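Local coordinates for Slr1438 protein (Synechocystis sp., PDB 3K25) that is of unknown function but is probably an aldose 1-epimerase-like protein that may bind carbohydrate and act as an isomerase, at residues A[205-211]-A[239-245]. Numbering follows the deposited sequence.
Sequences ELDLAFT and TLVLWTV
Strands 205-210 and 239-245 pair antiparallel, their axes 4.6 Å apart at closest approach and their N-to-C directions at 169°. Three hydrogen-bonded pairs carry the ladder: Leu206 with Thr244, Leu208 with Leu242, and Phe210 with Leu240. Of its six N-H...O bonds only Thr244 N to Leu206 O, bent to 129°, is weak; Leu242 N to Leu208 O spans 2.7 Å. At the non-hydrogen-bonded positions CA-H groups reach the same carbonyls, as where Val241 CA lies 3.2 Å from Leu208 O. Strand 239-245 continues the sheet through backbone bonds to strand 250-256, and strand 205-210 through bonds to Leu185 and Gln187, so the pair lies inside an antiparallel sheet of this all-beta, galactose mutarotase-like fold.

Leu206, Leu208, Phe210, Leu240, Leu242 and Thr244 project from one face. There Leu208 and Leu242 run side by side, with Leu208 CD2 3.6 Å from Leu242 CD2. Next to them Leu206 CB meets Thr244 CG2, 3.4 Å away, while Thr244 OG1 bonds to Lys172. The Phe210 ring presents its edge to Leu240 O, with Phe210 CD2 3.3 Å from that oxygen, and meets Tyr195 edge-to-face.

On the other face the end of the Trp243 side chain comes nearer strand 205-210: CG anti to the backbone N (chi1 174°) carries the indole out, its benzo edge beside the extended Glu205 chain, Trp243 CZ3 lying 3.5 Å from Glu205 CG. Asp207 OD2 approaches the indole obliquely, 3.6 Å from Trp243 CE3. Replacing Trp243 with an alanine would probably leave Glu205 without the ring edge beside it, Asp207 without the indole it approaches, and His164 and Tyr250 without the ring they meet. Farther along, Ala209 CB packs against Val241 CG2.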
loop_
_atom_site.group_PDB
_atom_site.type_symbol
_atom_site.label_atom_id
_atom_site.label_comp_id
_atom_site.label_asym_id
_atom_site.label_seq_id
_atom_site.Cartn_x
_atom_site.Cartn_y
_atom_site.Cartn_z
ATOM N N GLU A 205 -4.414 -11.521 -16.363
ATOM C CA GLU A 205 -4.532 -10.399 -15.442
ATOM C C GLU A 205 -5.729 -10.545 -14.510
ATOM O O GLU A 205 -6.846 -10.799 -14.950
ATOM C CB GLU A 205 -4.634 -9.087 -16.220
ATOM C CG GLU A 205 -4.939 -7.876 -15.352
ATOM C CD GLU A 205 -4.860 -6.567 -16.122
ATOM O OE1 GLU A 205 -5.390 -6.502 -17.249
ATOM O OE2 GLU A 205 -4.276 -5.598 -15.600
ATOM N N LEU A 206 -5.472 -10.390 -13.218
ATOM C CA LEU A 206 -6.499 -10.487 -12.191
ATOM C C LEU A 206 -6.523 -9.183 -11.385
ATOM O O LEU A 206 -5.550 -8.839 -10.708
ATOM C CB LEU A 206 -6.198 -11.674 -11.268
ATOM C CG LEU A 206 -7.099 -12.918 -11.312
ATOM C CD1 LEU A 206 -7.186 -13.454 -12.724
ATOM C CD2 LEU A 206 -6.554 -13.984 -10.369
ATOM N N ASP A 207 -7.623 -8.444 -11.469
ATOM C CA ASP A 207 -7.745 -7.186 -10.741
ATOM C C ASP A 207 -9.042 -7.247 -9.956
ATOM O O ASP A 207 -10.026 -6.606 -10.318
ATOM C CB ASP A 207 -7.775 -6.008 -11.723
ATOM C CG ASP A 207 -7.594 -4.661 -11.035
ATOM O OD1 ASP A 207 -8.456 -4.262 -10.220
ATOM O OD2 ASP A 207 -6.579 -3.993 -11.308
ATOM N N LEU A 208 -9.030 -8.017 -8.873
ATOM C CA LEU A 208 -10.220 -8.212 -8.054
ATOM C C LEU A 208 -10.351 -7.350 -6.791
ATOM O O LEU A 208 -9.398 -7.183 -6.019
ATOM C CB LEU A 208 -10.329 -9.692 -7.666
ATOM C CG LEU A 208 -10.058 -10.771 -8.733
ATOM C CD1 LEU A 208 -10.490 -10.292 -10.121
ATOM C CD2 LEU A 208 -8.575 -11.103 -8.744
ATOM N N ALA A 209 -11.555 -6.817 -6.584
ATOM C CA ALA A 209 -11.846 -5.995 -5.416
ATOM C C ALA A 209 -12.927 -6.649 -4.549
ATOM O O ALA A 209 -14.114 -6.622 -4.893
ATOM C CB ALA A 209 -12.296 -4.605 -5.853
ATOM N N PHE A 210 -12.510 -7.252 -3.436
ATOM C CA PHE A 210 -13.441 -7.876 -2.508
ATOM C C PHE A 210 -13.884 -6.789 -1.522
ATOM O O PHE A 210 -13.198 -6.511 -0.540
ATOM C CB PHE A 210 -12.740 -8.988 -1.744
ATOM C CG PHE A 210 -12.151 -10.054 -2.618
ATOM C CD1 PHE A 210 -12.868 -11.210 -2.909
ATOM C CD2 PHE A 210 -10.862 -9.921 -3.124
ATOM C CE1 PHE A 210 -12.314 -12.223 -3.684
ATOM C CE2 PHE A 210 -10.297 -10.930 -3.901
ATOM C CZ PHE A 210 -11.026 -12.085 -4.181
ATOM N N THR A 211 -15.025 -6.163 -1.768
ATOM C CA THR A 211 -15.470 -5.108 -0.872
ATOM C C THR A 211 -16.382 -5.575 0.256
ATOM O O THR A 211 -16.932 -4.748 0.990
ATOM C CB THR A 211 -16.186 -3.988 -1.650
ATOM O OG1 THR A 211 -17.383 -4.506 -2.241
ATOM C CG2 THR A 211 -15.277 -3.441 -2.749
ATOM N N THR A 239 -12.050 -3.221 2.635
ATOM C CA THR A 239 -11.918 -3.801 1.300
ATOM C C THR A 239 -10.569 -4.468 1.036
ATOM O O THR A 239 -9.523 -3.996 1.487
ATOM C CB THR A 239 -12.160 -2.740 0.209
ATOM O OG1 THR A 239 -13.571 -2.515 0.066
ATOM C CG2 THR A 239 -11.584 -3.200 -1.123
ATOM N N LEU A 240 -10.609 -5.562 0.283
ATOM C CA LEU A 240 -9.410 -6.302 -0.053
ATOM C C LEU A 240 -9.268 -6.370 -1.566
ATOM O O LEU A 240 -10.181 -6.822 -2.267
ATOM C CB LEU A 240 -9.501 -7.702 0.531
ATOM C CG LEU A 240 -8.306 -8.232 1.322
ATOM C CD1 LEU A 240 -7.448 -7.107 1.914
ATOM C CD2 LEU A 240 -8.877 -9.124 2.429
ATOM N N VAL A 241 -8.122 -5.907 -2.065
ATOM C CA VAL A 241 -7.857 -5.902 -3.498
ATOM C C VAL A 241 -6.749 -6.891 -3.875
ATOM O O VAL A 241 -5.773 -7.060 -3.138
ATOM C CB VAL A 241 -7.456 -4.477 -3.980
ATOM C CG1 VAL A 241 -6.959 -4.526 -5.424
ATOM C CG2 VAL A 241 -8.650 -3.526 -3.862
ATOM N N LEU A 242 -6.908 -7.551 -5.020
ATOM C CA LEU A 242 -5.904 -8.503 -5.484
ATOM C C LEU A 242 -5.472 -8.156 -6.908
ATOM O O LEU A 242 -6.281 -8.172 -7.823
ATOM C CB LEU A 242 -6.458 -9.919 -5.410
ATOM C CG LEU A 242 -5.386 -10.975 -5.651
ATOM C CD1 LEU A 242 -5.640 -12.179 -4.756
ATOM C CD2 LEU A 242 -5.369 -11.347 -7.130
ATOM N N TRP A 243 -4.189 -7.838 -7.077
ATOM C CA TRP A 243 -3.603 -7.435 -8.362
ATOM C C TRP A 243 -2.501 -8.409 -8.773
ATOM O O TRP A 243 -1.682 -8.824 -7.952
ATOM C CB TRP A 243 -3.026 -6.021 -8.200
ATOM C CG TRP A 243 -2.227 -5.400 -9.358
ATOM C CD1 TRP A 243 -1.106 -4.595 -9.243
ATOM C CD2 TRP A 243 -2.561 -5.400 -10.748
ATOM N NE1 TRP A 243 -0.741 -4.095 -10.468
ATOM C CE2 TRP A 243 -1.615 -4.571 -11.410
ATOM C CE3 TRP A 243 -3.568 -6.009 -11.500
ATOM C CZ2 TRP A 243 -1.653 -4.342 -12.782
ATOM C CZ3 TRP A 243 -3.605 -5.778 -12.866
ATOM C CH2 TRP A 243 -2.652 -4.950 -13.492
ATOM N N THR A 244 -2.482 -8.777 -10.046
ATOM C CA THR A 244 -1.467 -9.691 -10.554
ATOM C C THR A 244 -1.563 -9.794 -12.068
ATOM O O THR A 244 -2.654 -9.726 -12.632
ATOM C CB THR A 244 -1.610 -11.098 -9.928
ATOM O OG1 THR A 244 -0.657 -11.986 -10.525
ATOM C CG2 THR A 244 -3.008 -11.643 -10.143
ATOM N N VAL A 245 -0.419 -9.936 -12.727
ATOM C CA VAL A 245 -0.399 -10.044 -14.182
ATOM C C VAL A 245 0.574 -11.109 -14.672
ATOM O O VAL A 245 1.600 -11.389 -14.036
ATOM C CB VAL A 245 -0.015 -8.699 -14.859
ATOM C CG1 VAL A 245 -0.916 -7.582 -14.360
ATOM C CG2 VAL A 245 1.444 -8.380 -14.597
#